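Local structure of hypothetical Membrane Spanning Protein (Bacillus cereus, 2FB5) at residues A171-I182 with S193-Y201. The protein is a diadenylate cyclase that condenses two ATP molecules into the signalling nucleotide cyclic di-AMP and is needed for efficient spore formation. Sequence-based numbering, arbitrary orientation.
Sequences AIGLSEKSDALI and SFALNGILY
S175, in the last turn of helix 166-175, reaches into the hairpin turn that joins strands 192-196 and 199-203. Its OG accepts from G198 N at 2.9 Å, a somewhat bent bond, and donates back to I172 O of its own helix at 2.7 Å. A chi1 of 79°, which sets OG between the backbone N and the carbonyl carbon, lets one hydroxyl serve both. The turn from L196 to I199 is type I', and the E176 side chain lies alongside it, CG 3.7 Å from G198 CA.

Deeper in, A195 packs against the helix, its CB 3.9 Å from A171 CB and also against A171 O. I172 continues the packing toward the turn and strand 199-203: its CG2 touches G198 O, while CG1 and CD1 cross L200 at about a right angle, CD1 4.1 Å from L200 CB.

Past the helix the chain turns back through an ST turn at S178 and enters strand 181-185, where I182 and A195 form an antiparallel hydrogen-bonded pair. I182 N donates to A195 O at 3.0 Å and A195 N to I182 O at 2.8 Å. L181 meets F194 beside this pair: with CG anti to the backbone N (chi1 -176°), it lays CD1 over one ring face, 4.2 Å from the centroid, a CH-pi contact, and CD2 against F194 CB. Y201 CB lies over the opposite face, and I66 of helix 47-70 also touches F194.

Waters fill in at the turn, one joining E176 OE2 to G198 O, another linking N197 N to S178 O and A180 O; E176 OE2 also hydrogen-bonds T155 OG1. Within the nucleotide-binding domain the contact thus changes from apolar packing and strand pairing to a partly hydrated turn, which the buried S175 hydroxyl ties directly to the helix end.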
# COMPACT_ATOMS: atom_id res chain seq x y z
N ALA A 171 -14.28 -19.05 -18.75
CA ALA A 171 -13.85 -17.90 -17.99
C ALA A 171 -14.03 -18.16 -16.50
O ALA A 171 -13.09 -17.98 -15.72
CB ALA A 171 -14.64 -16.67 -18.42
N ILE A 172 -15.23 -18.57 -16.12
CA ILE A 172 -15.52 -18.87 -14.73
C ILE A 172 -14.58 -19.97 -14.26
O ILE A 172 -13.98 -19.86 -13.19
CB ILE A 172 -17.01 -19.26 -14.50
CG1 ILE A 172 -17.91 -18.07 -14.86
CG2 ILE A 172 -17.25 -19.67 -13.06
CD1 ILE A 172 -19.39 -18.42 -14.93
N GLY A 173 -14.42 -21.00 -15.10
CA GLY A 173 -13.62 -22.18 -14.76
C GLY A 173 -12.17 -21.86 -14.47
O GLY A 173 -11.60 -22.35 -13.50
N LEU A 174 -11.56 -21.01 -15.31
CA LEU A 174 -10.18 -20.61 -15.08
C LEU A 174 -10.07 -19.71 -13.84
O LEU A 174 -9.10 -19.82 -13.06
CB LEU A 174 -9.57 -19.90 -16.32
CG LEU A 174 -8.08 -19.59 -16.13
CD1 LEU A 174 -7.24 -20.88 -15.93
CD2 LEU A 174 -7.50 -18.71 -17.26
N SER A 175 -11.06 -18.85 -13.64
CA SER A 175 -11.05 -17.92 -12.51
C SER A 175 -11.17 -18.62 -11.15
O SER A 175 -10.83 -18.01 -10.12
CB SER A 175 -12.14 -16.85 -12.66
OG SER A 175 -13.41 -17.36 -12.31
N GLU A 176 -11.66 -19.86 -11.15
CA GLU A 176 -11.77 -20.71 -9.93
C GLU A 176 -10.43 -21.32 -9.53
O GLU A 176 -10.24 -21.70 -8.37
CB GLU A 176 -12.79 -21.85 -10.14
CG GLU A 176 -14.26 -21.42 -10.26
CD GLU A 176 -15.21 -22.54 -10.78
OE1 GLU A 176 -14.75 -23.61 -11.21
OE2 GLU A 176 -16.44 -22.33 -10.76
N LYS A 177 -9.51 -21.45 -10.48
CA LYS A 177 -8.26 -22.16 -10.24
C LYS A 177 -7.05 -21.23 -10.16
O LYS A 177 -5.93 -21.68 -9.92
CB LYS A 177 -8.03 -23.18 -11.35
CG LYS A 177 -9.14 -24.21 -11.48
CD LYS A 177 -9.18 -25.11 -10.26
CE LYS A 177 -10.31 -26.12 -10.37
NZ LYS A 177 -10.26 -27.11 -9.26
N SER A 178 -7.29 -19.95 -10.40
CA SER A 178 -6.24 -18.94 -10.44
C SER A 178 -6.79 -17.56 -10.14
O SER A 178 -8.00 -17.35 -10.09
CB SER A 178 -5.59 -18.93 -11.82
OG SER A 178 -6.47 -18.34 -12.76
N ASP A 179 -5.89 -16.60 -9.97
CA ASP A 179 -6.28 -15.21 -9.77
C ASP A 179 -6.36 -14.46 -11.12
O ASP A 179 -6.45 -13.24 -11.15
CB ASP A 179 -5.30 -14.51 -8.80
CG ASP A 179 -3.99 -14.13 -9.47
OD1 ASP A 179 -3.50 -14.88 -10.33
OD2 ASP A 179 -3.42 -13.06 -9.11
N ALA A 180 -6.35 -15.19 -12.23
CA ALA A 180 -6.50 -14.52 -13.54
C ALA A 180 -7.84 -13.80 -13.66
O ALA A 180 -8.83 -14.22 -13.08
CB ALA A 180 -6.35 -15.52 -14.69
N LEU A 181 -7.87 -12.69 -14.41
CA LEU A 181 -9.12 -12.05 -14.74
C LEU A 181 -9.44 -12.41 -16.18
O LEU A 181 -8.59 -12.26 -17.05
CB LEU A 181 -9.01 -10.52 -14.56
CG LEU A 181 -10.31 -9.74 -14.78
CD1 LEU A 181 -10.34 -8.54 -13.85
CD2 LEU A 181 -10.48 -9.29 -16.26
N ILE A 182 -10.65 -12.88 -16.45
CA ILE A 182 -10.98 -13.34 -17.82
C ILE A 182 -12.17 -12.56 -18.40
O ILE A 182 -13.29 -12.67 -17.91
CB ILE A 182 -11.23 -14.88 -17.91
CG1 ILE A 182 -10.06 -15.67 -17.30
CG2 ILE A 182 -11.40 -15.34 -19.37
CD1 ILE A 182 -10.29 -16.08 -15.82
N SER A 193 -18.47 -9.27 -20.06
CA SER A 193 -18.31 -9.69 -18.68
C SER A 193 -16.83 -9.89 -18.35
O SER A 193 -15.99 -9.96 -19.25
CB SER A 193 -18.99 -11.05 -18.48
OG SER A 193 -20.37 -10.99 -18.78
N PHE A 194 -16.50 -9.97 -17.06
CA PHE A 194 -15.26 -10.64 -16.67
C PHE A 194 -15.51 -11.61 -15.53
O PHE A 194 -16.41 -11.39 -14.72
CB PHE A 194 -14.10 -9.68 -16.34
CG PHE A 194 -14.31 -8.86 -15.09
CD1 PHE A 194 -14.05 -9.39 -13.84
CD2 PHE A 194 -14.72 -7.53 -15.18
CE1 PHE A 194 -14.22 -8.63 -12.68
CE2 PHE A 194 -14.89 -6.76 -14.03
CZ PHE A 194 -14.65 -7.31 -12.78
N ALA A 195 -14.72 -12.68 -15.50
CA ALA A 195 -14.73 -13.60 -14.38
C ALA A 195 -13.52 -13.35 -13.50
O ALA A 195 -12.40 -13.15 -14.00
CB ALA A 195 -14.73 -15.05 -14.86
N LEU A 196 -13.75 -13.38 -12.20
CA LEU A 196 -12.70 -13.23 -11.21
C LEU A 196 -13.08 -14.06 -9.98
O LEU A 196 -14.16 -13.90 -9.42
CB LEU A 196 -12.50 -11.77 -10.83
CG LEU A 196 -11.34 -11.49 -9.86
CD1 LEU A 196 -9.99 -11.63 -10.57
CD2 LEU A 196 -11.50 -10.09 -9.26
N ASN A 197 -12.19 -14.95 -9.59
CA ASN A 197 -12.41 -15.79 -8.40
C ASN A 197 -13.76 -16.52 -8.40
O ASN A 197 -14.47 -16.56 -7.38
CB ASN A 197 -12.19 -14.99 -7.10
CG ASN A 197 -12.20 -15.87 -5.84
OD1 ASN A 197 -11.70 -17.00 -5.86
ND2 ASN A 197 -12.79 -15.36 -4.76
N GLY A 198 -14.13 -17.09 -9.54
CA GLY A 198 -15.33 -17.94 -9.61
C GLY A 198 -16.63 -17.18 -9.82
O GLY A 198 -17.68 -17.79 -9.89
N ILE A 199 -16.54 -15.85 -9.95
CA ILE A 199 -17.73 -15.02 -10.11
C ILE A 199 -17.70 -14.26 -11.43
O ILE A 199 -16.67 -13.70 -11.79
CB ILE A 199 -17.92 -14.05 -8.91
CG1 ILE A 199 -18.12 -14.86 -7.62
CG2 ILE A 199 -19.11 -13.10 -9.14
CD1 ILE A 199 -17.86 -14.08 -6.34
N LEU A 200 -18.82 -14.26 -12.15
CA LEU A 200 -18.94 -13.53 -13.40
C LEU A 200 -19.62 -12.18 -13.19
O LEU A 200 -20.72 -12.13 -12.61
CB LEU A 200 -19.74 -14.38 -14.41
CG LEU A 200 -19.83 -13.91 -15.86
CD1 LEU A 200 -18.49 -14.08 -16.57
CD2 LEU A 200 -20.91 -14.72 -16.58
N TYR A 201 -18.98 -11.11 -13.64
CA TYR A 201 -19.50 -9.74 -13.49
C TYR A 201 -19.77 -9.10 -14.84
O TYR A 201 -18.89 -9.11 -15.70
CB TYR A 201 -18.50 -8.84 -12.75
CG TYR A 201 -18.11 -9.31 -11.37
CD1 TYR A 201 -18.88 -8.96 -10.25
CD2 TYR A 201 -16.99 -10.11 -11.19
CE1 TYR A 201 -18.52 -9.39 -8.98
CE2 TYR A 201 -16.62 -10.54 -9.93
CZ TYR A 201 -17.39 -10.18 -8.82
OH TYR A 201 -17.02 -10.63 -7.57
O HOH W 1 -9.67 -18.29 -7.65
O HOH W 2 -17.80 -20.39 -9.51
O HOH W 3 -9.59 -15.14 -10.65